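Local coordinates for protein PpBBE-like 1 D396N (PDB 6EO5) that probably oxidises cellobiose as a flavin-dependent oxidase of the berberine bridge enzyme family, at residues A39-F53 and E84-D98. Residues are numbered along the deposited sequence; the frame is centred on the assembly and turned at random.
Sequences AYNLRERYAPSAFVF and EDYSLGGRDGVLVVD. With FAD (flavin-adenine dinucleotide), chain C.
Tyr46 lays one face of its ring on the Gly90-Arg91 peptide, with Arg91 N 3.4 Å above the ring plane near its centre and Gly90 CA making a CH-pi contact. CG anti to the carbonyl carbon (chi1 -64°) swings the ring over this peptide; Asp92 OD1 and Glu84 O sit at the ring edge, and Tyr46 CB packs against Leu88 CB. With an alanine here the Gly90-Arg91 peptide would probably lose its aromatic cover, and a gap would open over Gly90. Asp92 OD1 takes Ala47 N at 2.8 Å from above the carboxylate plane. Asp85 OD2 accepts Glu44 N (3.1 Å) nearly end-on, and Asp85 OD1 lies 2.7 Å from Asn41 O. Arg43, bent at chi3, makes a salt bridge from NH2 to Glu84 OE1 (2.7 Å), in its own guanidinium plane but above the carboxylate; NH1 makes a second with Glu44 OE2, and Lys332 another with Glu84 OE2. Further along, Phe51 CD1 lies 3.6 Å from Val96 CB, and Val96 CG2 meets Pro48 CG. Strands 50-53 and 95-98 pair in parallel. In the loops leading into them, Ser87 OG binds FAD O1A and the flavin methyl C8M sits over one face of Tyr40, consistent with the FAD-binding domain of VAO (PCMH-type) flavoproteins.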
loop_
_atom_site.group_PDB
_atom_site.type_symbol
_atom_site.label_atom_id
_atom_site.label_comp_id
_atom_site.label_asym_id
_atom_site.label_seq_id
_atom_site.Cartn_x
_atom_site.Cartn_y
_atom_site.Cartn_z
ATOM N N ALA A 39 -0.551 4.761 15.549
ATOM C CA ALA A 39 -0.028 4.387 14.248
ATOM C C ALA A 39 -0.143 2.875 14.121
ATOM O O ALA A 39 -0.194 2.151 15.123
ATOM C CB ALA A 39 1.434 4.832 14.063
ATOM N N TYR A 40 -0.180 2.394 12.877
ATOM C CA TYR A 40 -0.296 0.952 12.677
ATOM C C TYR A 40 0.913 0.217 13.250
ATOM O O TYR A 40 0.767 -0.771 13.978
ATOM C CB TYR A 40 -0.483 0.620 11.197
ATOM C CG TYR A 40 -0.551 -0.867 11.009
ATOM C CD1 TYR A 40 -1.689 -1.579 11.396
ATOM C CD2 TYR A 40 0.531 -1.576 10.495
ATOM C CE1 TYR A 40 -1.758 -2.945 11.253
ATOM C CE2 TYR A 40 0.474 -2.933 10.353
ATOM C CZ TYR A 40 -0.675 -3.619 10.732
ATOM O OH TYR A 40 -0.734 -4.987 10.587
ATOM N N ASN A 41 2.118 0.672 12.927
ATOM C CA ASN A 41 3.327 0.098 13.501
ATOM C C ASN A 41 3.673 0.900 14.746
ATOM O O ASN A 41 3.830 2.121 14.673
ATOM C CB ASN A 41 4.477 0.113 12.494
ATOM C CG ASN A 41 5.569 -0.893 12.831
ATOM O OD1 ASN A 41 5.627 -1.439 13.939
ATOM N ND2 ASN A 41 6.456 -1.135 11.866
ATOM N N LEU A 42 3.754 0.230 15.891
ATOM C CA LEU A 42 4.098 0.899 17.140
ATOM C C LEU A 42 5.588 0.818 17.451
ATOM O O LEU A 42 5.996 1.176 18.560
ATOM C CB LEU A 42 3.284 0.327 18.312
ATOM C CG LEU A 42 1.746 0.390 18.291
ATOM C CD1 LEU A 42 1.188 -0.322 19.499
ATOM C CD2 LEU A 42 1.174 1.813 18.207
ATOM N N ARG A 43 6.412 0.363 16.502
ATOM C CA ARG A 43 7.824 0.172 16.811
ATOM C C ARG A 43 8.528 1.503 17.053
ATOM O O ARG A 43 9.309 1.629 18.002
ATOM C CB ARG A 43 8.517 -0.610 15.701
ATOM C CG ARG A 43 10.035 -0.457 15.752
ATOM C CD ARG A 43 10.764 -1.508 14.981
ATOM N NE ARG A 43 10.408 -1.507 13.566
ATOM C CZ ARG A 43 10.839 -0.602 12.692
ATOM N NH1 ARG A 43 11.617 0.385 13.101
ATOM N NH2 ARG A 43 10.478 -0.682 11.420
ATOM N N GLU A 44 8.268 2.507 16.224
ATOM C CA GLU A 44 8.951 3.801 16.327
ATOM C C GLU A 44 7.946 4.860 16.767
ATOM O O GLU A 44 7.312 5.508 15.935
ATOM C CB GLU A 44 9.587 4.203 14.999
ATOM C CG GLU A 44 10.615 3.240 14.467
ATOM C CD GLU A 44 11.802 3.113 15.380
ATOM O OE1 GLU A 44 12.183 4.126 16.014
ATOM O OE2 GLU A 44 12.352 1.996 15.464
ATOM N N ARG A 45 7.827 5.068 18.079
ATOM C CA ARG A 45 6.834 6.007 18.604
ATOM C C ARG A 45 7.383 7.432 18.555
ATOM O O ARG A 45 7.693 8.063 19.565
ATOM C CB ARG A 45 6.425 5.607 20.007
ATOM C CG ARG A 45 5.696 4.313 20.021
ATOM C CD ARG A 45 5.726 3.719 21.391
ATOM N NE ARG A 45 4.431 3.135 21.706
ATOM C CZ ARG A 45 4.186 1.831 21.762
ATOM N NH1 ARG A 45 5.166 0.952 21.530
ATOM N NH2 ARG A 45 2.957 1.416 22.056
ATOM N N TYR A 46 7.485 7.938 17.335
ATOM C CA TYR A 46 7.963 9.295 17.139
ATOM C C TYR A 46 7.002 10.286 17.779
ATOM O O TYR A 46 5.782 10.120 17.709
ATOM C CB TYR A 46 8.111 9.598 15.648
ATOM C CG TYR A 46 9.147 8.760 14.933
ATOM C CD1 TYR A 46 10.500 8.885 15.229
ATOM C CD2 TYR A 46 8.773 7.870 13.927
ATOM C CE1 TYR A 46 11.442 8.124 14.562
ATOM C CE2 TYR A 46 9.706 7.112 13.256
ATOM C CZ TYR A 46 11.038 7.235 13.582
ATOM O OH TYR A 46 11.966 6.483 12.910
ATOM N N ALA A 47 7.565 11.328 18.390
ATOM C CA ALA A 47 6.799 12.354 19.093
ATOM C C ALA A 47 6.798 13.646 18.291
ATOM O O ALA A 47 7.814 14.358 18.287
ATOM C CB ALA A 47 7.389 12.596 20.481
ATOM N N PRO A 48 5.708 13.995 17.608
ATOM C CA PRO A 48 5.710 15.196 16.760
ATOM C C PRO A 48 5.720 16.468 17.597
ATOM O O PRO A 48 5.494 16.448 18.807
ATOM C CB PRO A 48 4.399 15.076 15.955
ATOM C CG PRO A 48 3.926 13.675 16.135
ATOM C CD PRO A 48 4.449 13.237 17.481
ATOM N N SER A 49 5.989 17.596 16.920
ATOM C CA SER A 49 5.747 18.906 17.526
ATOM C C SER A 49 4.261 19.107 17.783
ATOM O O SER A 49 3.853 19.550 18.862
ATOM C CB SER A 49 6.248 20.039 16.625
ATOM O OG SER A 49 7.543 19.810 16.123
ATOM N N ALA A 50 3.437 18.801 16.787
ATOM C CA ALA A 50 2.002 19.010 16.910
ATOM C C ALA A 50 1.280 18.230 15.824
ATOM O O ALA A 50 1.861 17.866 14.798
ATOM C CB ALA A 50 1.644 20.496 16.819
ATOM N N PHE A 51 -0.003 17.982 16.078
ATOM C CA PHE A 51 -0.939 17.489 15.080
ATOM C C PHE A 51 -1.875 18.626 14.706
ATOM O O PHE A 51 -2.423 19.292 15.588
ATOM C CB PHE A 51 -1.754 16.309 15.613
ATOM C CG PHE A 51 -0.935 15.095 15.946
ATOM C CD1 PHE A 51 -0.710 14.114 14.990
ATOM C CD2 PHE A 51 -0.411 14.921 17.221
ATOM C CE1 PHE A 51 0.029 12.998 15.294
ATOM C CE2 PHE A 51 0.333 13.797 17.536
ATOM C CZ PHE A 51 0.557 12.834 16.574
ATOM N N VAL A 52 -2.047 18.858 13.410
ATOM C CA VAL A 52 -3.071 19.757 12.905
ATOM C C VAL A 52 -3.991 18.943 12.005
ATOM O O VAL A 52 -3.533 18.062 11.269
ATOM C CB VAL A 52 -2.468 20.974 12.163
ATOM C CG1 VAL A 52 -1.536 20.539 11.044
ATOM C CG2 VAL A 52 -3.567 21.884 11.639
ATOM N N PHE A 53 -5.297 19.216 12.090
ATOM C CA PHE A 53 -6.334 18.437 11.419
ATOM C C PHE A 53 -7.074 19.346 10.448
ATOM O O PHE A 53 -8.176 19.822 10.755
ATOM C CB PHE A 53 -7.293 17.819 12.431
ATOM C CG PHE A 53 -6.633 16.849 13.373
ATOM C CD1 PHE A 53 -5.906 17.300 14.463
ATOM C CD2 PHE A 53 -6.743 15.480 13.173
ATOM C CE1 PHE A 53 -5.302 16.404 15.333
ATOM C CE2 PHE A 53 -6.137 14.583 14.040
ATOM C CZ PHE A 53 -5.418 15.047 15.120
ATOM N N GLU A 84 7.260 2.127 8.352
ATOM C CA GLU A 84 8.365 2.755 9.060
ATOM C C GLU A 84 7.928 3.982 9.853
ATOM O O GLU A 84 8.772 4.786 10.253
ATOM C CB GLU A 84 9.470 3.128 8.073
ATOM C CG GLU A 84 10.133 1.944 7.394
ATOM C CD GLU A 84 11.147 1.247 8.282
ATOM O OE1 GLU A 84 10.935 1.190 9.508
ATOM O OE2 GLU A 84 12.166 0.752 7.751
ATOM N N ASP A 85 6.626 4.152 10.078
ATOM C CA ASP A 85 6.100 5.274 10.856
ATOM C C ASP A 85 6.459 6.625 10.244
ATOM O O ASP A 85 6.610 7.618 10.955
ATOM C CB ASP A 85 6.562 5.201 12.310
ATOM C CG ASP A 85 5.916 4.060 13.041
ATOM O OD1 ASP A 85 4.690 3.900 12.900
ATOM O OD2 ASP A 85 6.621 3.296 13.726
ATOM N N TYR A 86 6.546 6.679 8.916
ATOM C CA TYR A 86 6.927 7.911 8.244
ATOM C C TYR A 86 5.833 8.973 8.281
ATOM O O TYR A 86 6.118 10.142 8.009
ATOM C CB TYR A 86 7.311 7.624 6.794
ATOM C CG TYR A 86 8.656 6.944 6.610
ATOM C CD1 TYR A 86 9.646 7.007 7.594
ATOM C CD2 TYR A 86 8.938 6.242 5.445
ATOM C CE1 TYR A 86 10.888 6.385 7.405
ATOM C CE2 TYR A 86 10.159 5.620 5.249
ATOM C CZ TYR A 86 11.136 5.694 6.222
ATOM O OH TYR A 86 12.350 5.073 6.005
ATOM N N SER A 87 4.587 8.604 8.576
ATOM C CA SER A 87 3.554 9.624 8.717
ATOM C C SER A 87 3.489 10.178 10.138
ATOM O O SER A 87 2.654 11.046 10.416
ATOM C CB SER A 87 2.191 9.075 8.278
ATOM O OG SER A 87 1.851 7.905 8.993
ATOM N N LEU A 88 4.342 9.690 11.041
ATOM C CA LEU A 88 4.693 10.433 12.242
ATOM C C LEU A 88 5.934 11.279 12.024
ATOM O O LEU A 88 6.343 11.998 12.932
ATOM C CB LEU A 88 4.903 9.488 13.430
ATOM C CG LEU A 88 3.603 8.833 13.898
ATOM C CD1 LEU A 88 3.843 7.815 14.983
ATOM C CD2 LEU A 88 2.557 9.861 14.331
ATOM N N GLY A 89 6.532 11.219 10.837
ATOM C CA GLY A 89 7.700 12.005 10.491
ATOM C C GLY A 89 8.943 11.194 10.184
ATOM O O GLY A 89 9.829 11.688 9.469
ATOM N N GLY A 90 9.055 9.968 10.701
ATOM C CA GLY A 90 10.310 9.246 10.597
ATOM C C GLY A 90 11.436 9.861 11.399
ATOM O O GLY A 90 12.596 9.512 11.190
ATOM N N ARG A 91 11.106 10.774 12.312
ATOM C CA ARG A 91 12.001 11.465 13.234
ATOM C C ARG A 91 11.119 12.216 14.221
ATOM O O ARG A 91 9.922 12.401 13.978
ATOM C CB ARG A 91 12.936 12.439 12.512
ATOM C CG ARG A 91 12.194 13.629 11.922
ATOM C CD ARG A 91 12.739 14.000 10.571
ATOM N NE ARG A 91 12.167 15.243 10.051
ATOM C CZ ARG A 91 11.288 15.317 9.054
ATOM N NH1 ARG A 91 10.856 14.213 8.464
ATOM N NH2 ARG A 91 10.841 16.495 8.643
ATOM N N ASP A 92 11.723 12.678 15.314
ATOM C CA ASP A 92 10.975 13.434 16.311
ATOM C C ASP A 92 10.807 14.890 15.898
ATOM O O ASP A 92 11.626 15.453 15.164
ATOM C CB ASP A 92 11.667 13.381 17.665
ATOM C CG ASP A 92 11.326 12.147 18.429
ATOM O OD1 ASP A 92 10.353 11.473 18.019
ATOM O OD2 ASP A 92 12.012 11.862 19.440
ATOM N N GLY A 93 9.718 15.495 16.372
ATOM C CA GLY A 93 9.533 16.930 16.276
ATOM C C GLY A 93 8.889 17.452 15.019
ATOM O O GLY A 93 9.012 18.647 14.733
ATOM N N VAL A 94 8.199 16.627 14.269
ATOM C CA VAL A 94 7.597 17.064 13.017
ATOM C C VAL A 94 6.193 17.589 13.292
ATOM O O VAL A 94 5.585 17.298 14.321
ATOM C CB VAL A 94 7.611 15.897 12.007
ATOM C CG1 VAL A 94 6.777 16.179 10.775
ATOM C CG2 VAL A 94 9.046 15.598 11.610
ATOM N N LEU A 95 5.685 18.425 12.389
ATOM C CA LEU A 95 4.265 18.766 12.370
ATOM C C LEU A 95 3.550 17.738 11.505
ATOM O O LEU A 95 3.796 17.659 10.293
ATOM C CB LEU A 95 4.033 20.177 11.835
ATOM C CG LEU A 95 2.568 20.580 11.610
ATOM C CD1 LEU A 95 1.800 20.620 12.927
ATOM C CD2 LEU A 95 2.455 21.905 10.861
ATOM N N VAL A 96 2.676 16.947 12.122
ATOM C CA VAL A 96 1.886 15.949 11.405
ATOM C C VAL A 96 0.596 16.603 10.940
ATOM O O VAL A 96 -0.212 17.054 11.758
ATOM C CB VAL A 96 1.585 14.723 12.281
ATOM C CG1 VAL A 96 0.632 13.780 11.540
ATOM C CG2 VAL A 96 2.874 14.003 12.694
ATOM N N VAL A 97 0.393 16.637 9.631
ATOM C CA VAL A 97 -0.810 17.212 9.033
ATOM C C VAL A 97 -1.756 16.053 8.728
ATOM O O VAL A 97 -1.754 15.487 7.634
ATOM C CB VAL A 97 -0.479 18.027 7.792
ATOM C CG1 VAL A 97 -1.748 18.672 7.224
ATOM C CG2 VAL A 97 0.584 19.053 8.128
ATOM N N ASP A 98 -2.579 15.695 9.710
ATOM C CA ASP A 98 -3.534 14.602 9.565
ATOM C C ASP A 98 -4.695 15.047 8.677
ATOM O O ASP A 98 -5.427 15.979 9.024
ATOM C CB ASP A 98 -4.021 14.160 10.942
ATOM C CG ASP A 98 -4.932 12.949 10.887
ATOM O OD1 ASP A 98 -5.885 12.926 10.078
ATOM O OD2 ASP A 98 -4.694 12.012 11.671
HETATM P PA FAD C . 0.342 6.764 5.931
HETATM O O1A FAD C . 1.294 6.265 7.007
HETATM O O2A FAD C . -0.620 7.793 6.466
HETATM O O5B FAD C . 1.088 7.313 4.609
HETATM C C5B FAD C . 2.227 6.669 4.080
HETATM C C4B FAD C . 3.138 7.669 3.376
HETATM O O4B FAD C . 2.391 8.452 2.463
HETATM C C3B FAD C . 3.782 8.639 4.350
HETATM O O3B FAD C . 5.046 9.008 3.843
HETATM C C2B FAD C . 2.864 9.832 4.289
HETATM O O2B FAD C . 3.520 11.018 4.662
HETATM C C1B FAD C . 2.431 9.822 2.828
HETATM N N9A FAD C . 1.120 10.496 2.700
HETATM C C8A FAD C . -0.026 10.209 3.403
HETATM N N7A FAD C . -1.001 11.059 3.016
HETATM C C5A FAD C . -0.497 11.890 2.078
HETATM C C6A FAD C . -1.055 12.938 1.371
HETATM N N6A FAD C . -2.326 13.267 1.575
HETATM N N1A FAD C . -0.291 13.628 0.455
HETATM C C2A FAD C . 1.026 13.279 0.264
HETATM N N3A FAD C . 1.585 12.238 0.975
HETATM C C4A FAD C . 0.834 11.555 1.873
HETATM N N1 FAD C . -0.436 -2.408 0.435
HETATM C C2 FAD C . -0.981 -2.880 -0.764
HETATM O O2 FAD C . -0.578 -2.497 -1.883
HETATM N N3 FAD C . -2.017 -3.797 -0.712
HETATM C C4 FAD C . -2.500 -4.245 0.500
HETATM O O4 FAD C . -3.428 -5.048 0.517
HETATM C C4X FAD C . -1.958 -3.780 1.689
HETATM N N5 FAD C . -2.477 -4.197 2.895
HETATM C C5X FAD C . -2.169 -3.508 4.052
HETATM C C6 FAD C . -2.807 -3.850 5.240
HETATM C C7 FAD C . -2.630 -3.112 6.421
HETATM C C7M FAD C . -3.356 -3.506 7.688
HETATM C C8 FAD C . -1.685 -2.064 6.413
HETATM C C8M FAD C . -1.352 -1.297 7.679
HETATM C C9 FAD C . -0.981 -1.792 5.225
HETATM C C9A FAD C . -1.221 -2.488 4.026
HETATM N N10 FAD C . -0.507 -2.266 2.841
HETATM C C10 FAD C . -0.947 -2.823 1.656
HETATM C "C1'" FAD C . 0.551 -1.218 2.748
HETATM C "C2'" FAD C . -0.098 0.110 2.370
HETATM O "O2'" FAD C . -0.401 0.201 0.997
HETATM C "C3'" FAD C . 0.849 1.229 2.736
HETATM O "O3'" FAD C . 1.070 1.115 4.121
HETATM C "C4'" FAD C . 0.242 2.578 2.361
HETATM O "O4'" FAD C . 1.289 3.468 2.028
HETATM C "C5'" FAD C . -0.623 3.118 3.498
HETATM O "O5'" FAD C . -1.111 4.422 3.259
HETATM P P FAD C . -1.690 5.266 4.511
HETATM O O1P FAD C . -2.287 6.560 4.010
HETATM O O2P FAD C . -2.647 4.486 5.372
HETATM O O3P FAD C . -0.393 5.417 5.451
#